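Side-chain contact in hypothetical protein (Parabacteroides merdae, PDB 4OO3), which is probably an NAD(P)-dependent oxidoreductase, built from a Rossmann-fold nucleotide-binding domain and a C-terminal sheet domain, with its substrate not established: residues Pro257-Gln262 with Trp305-Pro310. Numbering follows the deposited sequence.
Sequences PEEFKQ and WNYTFP
Glu259, in the helix that starts at Pro257, faces Tyr307, near the end of strand 297-306, with their CA atoms 7.7 Å apart, a gap bridged by side chains and by no backbone-to-backbone hydrogen bond. Tyr307 spans it. With CG anti to the backbone N (chi1 -179°), its ring reaches across to the helix, and its hydroxyl donates a hydrogen bond to Gln262 OE1 over 2.8 Å from Tyr307 OH. The acceptor lies at the edge of the ring, near its plane; seen from the amide, the hydroxyl sits 32° out of the carbonyl plane. Gln262 meets the tyrosine roughly at a right angle; its CB also lies 3.3 Å from Tyr307 OH, and the extended chain beyond CG carries the amide oxygen to the hydroxyl. The backbone carbonyl of Glu259 is a further polar neighbour of the hydroxyl, its O 3.0 Å from Tyr307 OH. One face of the ring is occupied by the Glu259 side chain: CB makes a CH-pi contact 3.8 Å from the centroid of the Tyr307 ring, displaced toward CE1, and the extended chain then runs on across the same face, bringing the carboxylate over CG, stacked with only 16° between the planes. A leucine in place of Tyr307 would probably leave Gln262 OE1 without its hydroxyl donor and Glu259 without the flat surface along which it lies. Gln262 also touches Phe192, whose backbone is hydrogen-bonded to Tyr307. This small surface contact joins helix 257-264, which follows edge strand 243-255, to the segment at the end of strand 297-306 of the same mixed sheet, in the putative oxidoreductase C-terminal domain.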
loop_
_atom_site.group_PDB
_atom_site.type_symbol
_atom_site.label_atom_id
_atom_site.label_comp_id
_atom_site.label_asym_id
_atom_site.label_seq_id
_atom_site.Cartn_x
_atom_site.Cartn_y
_atom_site.Cartn_z
ATOM N N PRO A 257 -0.762 -25.107 -14.330
ATOM C CA PRO A 257 -2.132 -25.453 -13.928
ATOM C C PRO A 257 -2.249 -25.875 -12.461
ATOM O O PRO A 257 -3.263 -25.611 -11.811
ATOM C CB PRO A 257 -2.481 -26.643 -14.838
ATOM C CG PRO A 257 -1.554 -26.538 -15.993
ATOM C CD PRO A 257 -0.297 -25.919 -15.470
ATOM N N GLU A 258 -1.210 -26.529 -11.958
ATOM C CA GLU A 258 -1.194 -27.034 -10.596
ATOM C C GLU A 258 -1.050 -25.871 -9.632
ATOM O O GLU A 258 -1.781 -25.776 -8.645
ATOM C CB GLU A 258 -0.044 -28.029 -10.405
ATOM C CG GLU A 258 -0.175 -29.308 -11.231
ATOM C CD GLU A 258 0.272 -29.152 -12.682
ATOM O OE1 GLU A 258 1.424 -28.727 -12.921
ATOM O OE2 GLU A 258 -0.524 -29.465 -13.590
ATOM N N GLU A 259 -0.109 -24.983 -9.935
ATOM C CA GLU A 259 0.110 -23.784 -9.137
ATOM C C GLU A 259 -1.168 -22.939 -9.107
ATOM O O GLU A 259 -1.578 -22.466 -8.051
ATOM C CB GLU A 259 1.287 -22.981 -9.699
ATOM C CG GLU A 259 2.645 -23.673 -9.558
ATOM C CD GLU A 259 3.733 -23.015 -10.389
ATOM O OE1 GLU A 259 3.484 -21.939 -10.970
ATOM O OE2 GLU A 259 4.846 -23.564 -10.463
ATOM N N PHE A 260 -1.813 -22.786 -10.263
ATOM C CA PHE A 260 -3.083 -22.070 -10.333
ATOM C C PHE A 260 -4.126 -22.694 -9.402
ATOM O O PHE A 260 -4.731 -22.003 -8.591
ATOM C CB PHE A 260 -3.624 -22.036 -11.763
ATOM C CG PHE A 260 -4.835 -21.172 -11.908
ATOM C CD1 PHE A 260 -4.706 -19.819 -12.159
ATOM C CD2 PHE A 260 -6.103 -21.701 -11.741
ATOM C CE1 PHE A 260 -5.819 -19.008 -12.264
ATOM C CE2 PHE A 260 -7.223 -20.899 -11.843
ATOM C CZ PHE A 260 -7.079 -19.547 -12.103
ATOM N N LYS A 261 -4.321 -24.001 -9.525
ATOM C CA LYS A 261 -5.246 -24.731 -8.658
ATOM C C LYS A 261 -4.963 -24.453 -7.185
ATOM O O LYS A 261 -5.864 -24.106 -6.423
ATOM C CB LYS A 261 -5.152 -26.240 -8.935
ATOM C CG LYS A 261 -6.082 -27.121 -8.105
ATOM C CD LYS A 261 -7.545 -26.783 -8.349
ATOM C CE LYS A 261 -8.474 -27.775 -7.665
ATOM N NZ LYS A 261 -9.899 -27.536 -8.034
ATOM N N GLN A 262 -3.702 -24.587 -6.799
ATOM C CA GLN A 262 -3.311 -24.455 -5.406
ATOM C C GLN A 262 -3.578 -23.056 -4.850
ATOM O O GLN A 262 -4.179 -22.927 -3.790
ATOM C CB GLN A 262 -1.837 -24.814 -5.233
ATOM C CG GLN A 262 -1.407 -24.996 -3.786
ATOM C CD GLN A 262 0.084 -25.257 -3.648
ATOM O OE1 GLN A 262 0.884 -24.877 -4.506
ATOM N NE2 GLN A 262 0.465 -25.902 -2.553
ATOM N N TRP A 305 6.583 -10.506 -8.404
ATOM C CA TRP A 305 5.725 -11.493 -7.780
ATOM C C TRP A 305 6.111 -12.878 -8.281
ATOM O O TRP A 305 5.845 -13.237 -9.431
ATOM C CB TRP A 305 4.254 -11.207 -8.101
ATOM C CG TRP A 305 3.641 -10.139 -7.229
ATOM C CD1 TRP A 305 3.620 -8.798 -7.464
ATOM C CD2 TRP A 305 2.971 -10.337 -5.984
ATOM N NE1 TRP A 305 2.976 -8.143 -6.441
ATOM C CE2 TRP A 305 2.572 -9.068 -5.516
ATOM C CE3 TRP A 305 2.679 -11.466 -5.208
ATOM C CZ2 TRP A 305 1.883 -8.897 -4.317
ATOM C CZ3 TRP A 305 2.000 -11.294 -4.015
ATOM C CH2 TRP A 305 1.608 -10.020 -3.580
ATOM N N ASN A 306 6.759 -13.652 -7.424
ATOM C CA ASN A 306 7.001 -15.048 -7.723
ATOM C C ASN A 306 5.877 -15.891 -7.131
ATOM O O ASN A 306 5.043 -15.381 -6.379
ATOM C CB ASN A 306 8.377 -15.477 -7.213
ATOM C CG ASN A 306 9.507 -14.848 -8.007
ATOM O OD1 ASN A 306 9.433 -14.726 -9.232
ATOM N ND2 ASN A 306 10.561 -14.446 -7.314
ATOM N N TYR A 307 5.842 -17.171 -7.487
ATOM C CA TYR A 307 4.773 -18.039 -7.021
ATOM C C TYR A 307 4.897 -18.295 -5.527
ATOM O O TYR A 307 3.999 -17.975 -4.755
ATOM C CB TYR A 307 4.732 -19.373 -7.772
ATOM C CG TYR A 307 3.597 -20.223 -7.257
ATOM C CD1 TYR A 307 2.279 -19.828 -7.458
ATOM C CD2 TYR A 307 3.832 -21.375 -6.515
ATOM C CE1 TYR A 307 1.226 -20.566 -6.963
ATOM C CE2 TYR A 307 2.780 -22.125 -6.019
ATOM C CZ TYR A 307 1.480 -21.711 -6.248
ATOM O OH TYR A 307 0.419 -22.433 -5.761
ATOM N N THR A 308 6.012 -18.881 -5.123
ATOM C CA THR A 308 6.229 -19.172 -3.715
ATOM C C THR A 308 7.721 -19.248 -3.442
ATOM O O THR A 308 8.521 -19.386 -4.367
ATOM C CB THR A 308 5.508 -20.472 -3.292
ATOM O OG1 THR A 308 5.318 -20.478 -1.873
ATOM C CG2 THR A 308 6.287 -21.717 -3.728
ATOM N N PHE A 309 8.085 -19.144 -2.168
ATOM C CA PHE A 309 9.493 -19.141 -1.767
ATOM C C PHE A 309 9.919 -20.505 -1.237
ATOM O O PHE A 309 9.106 -21.225 -0.651
ATOM C CB PHE A 309 9.777 -18.051 -0.717
ATOM C CG PHE A 309 8.776 -17.995 0.414
ATOM C CD1 PHE A 309 8.848 -18.886 1.475
ATOM C CD2 PHE A 309 7.778 -17.032 0.427
ATOM C CE1 PHE A 309 7.937 -18.825 2.517
ATOM C CE2 PHE A 309 6.864 -16.965 1.465
ATOM C CZ PHE A 309 6.944 -17.864 2.510
ATOM N N PRO A 310 11.201 -20.867 -1.441
ATOM C CA PRO A 310 11.700 -22.093 -0.814
ATOM C C PRO A 310 11.600 -22.005 0.709
ATOM O O PRO A 310 11.684 -20.909 1.260
ATOM C CB PRO A 310 13.169 -22.165 -1.269
ATOM C CG PRO A 310 13.508 -20.812 -1.793
ATOM C CD PRO A 310 12.227 -20.199 -2.265
#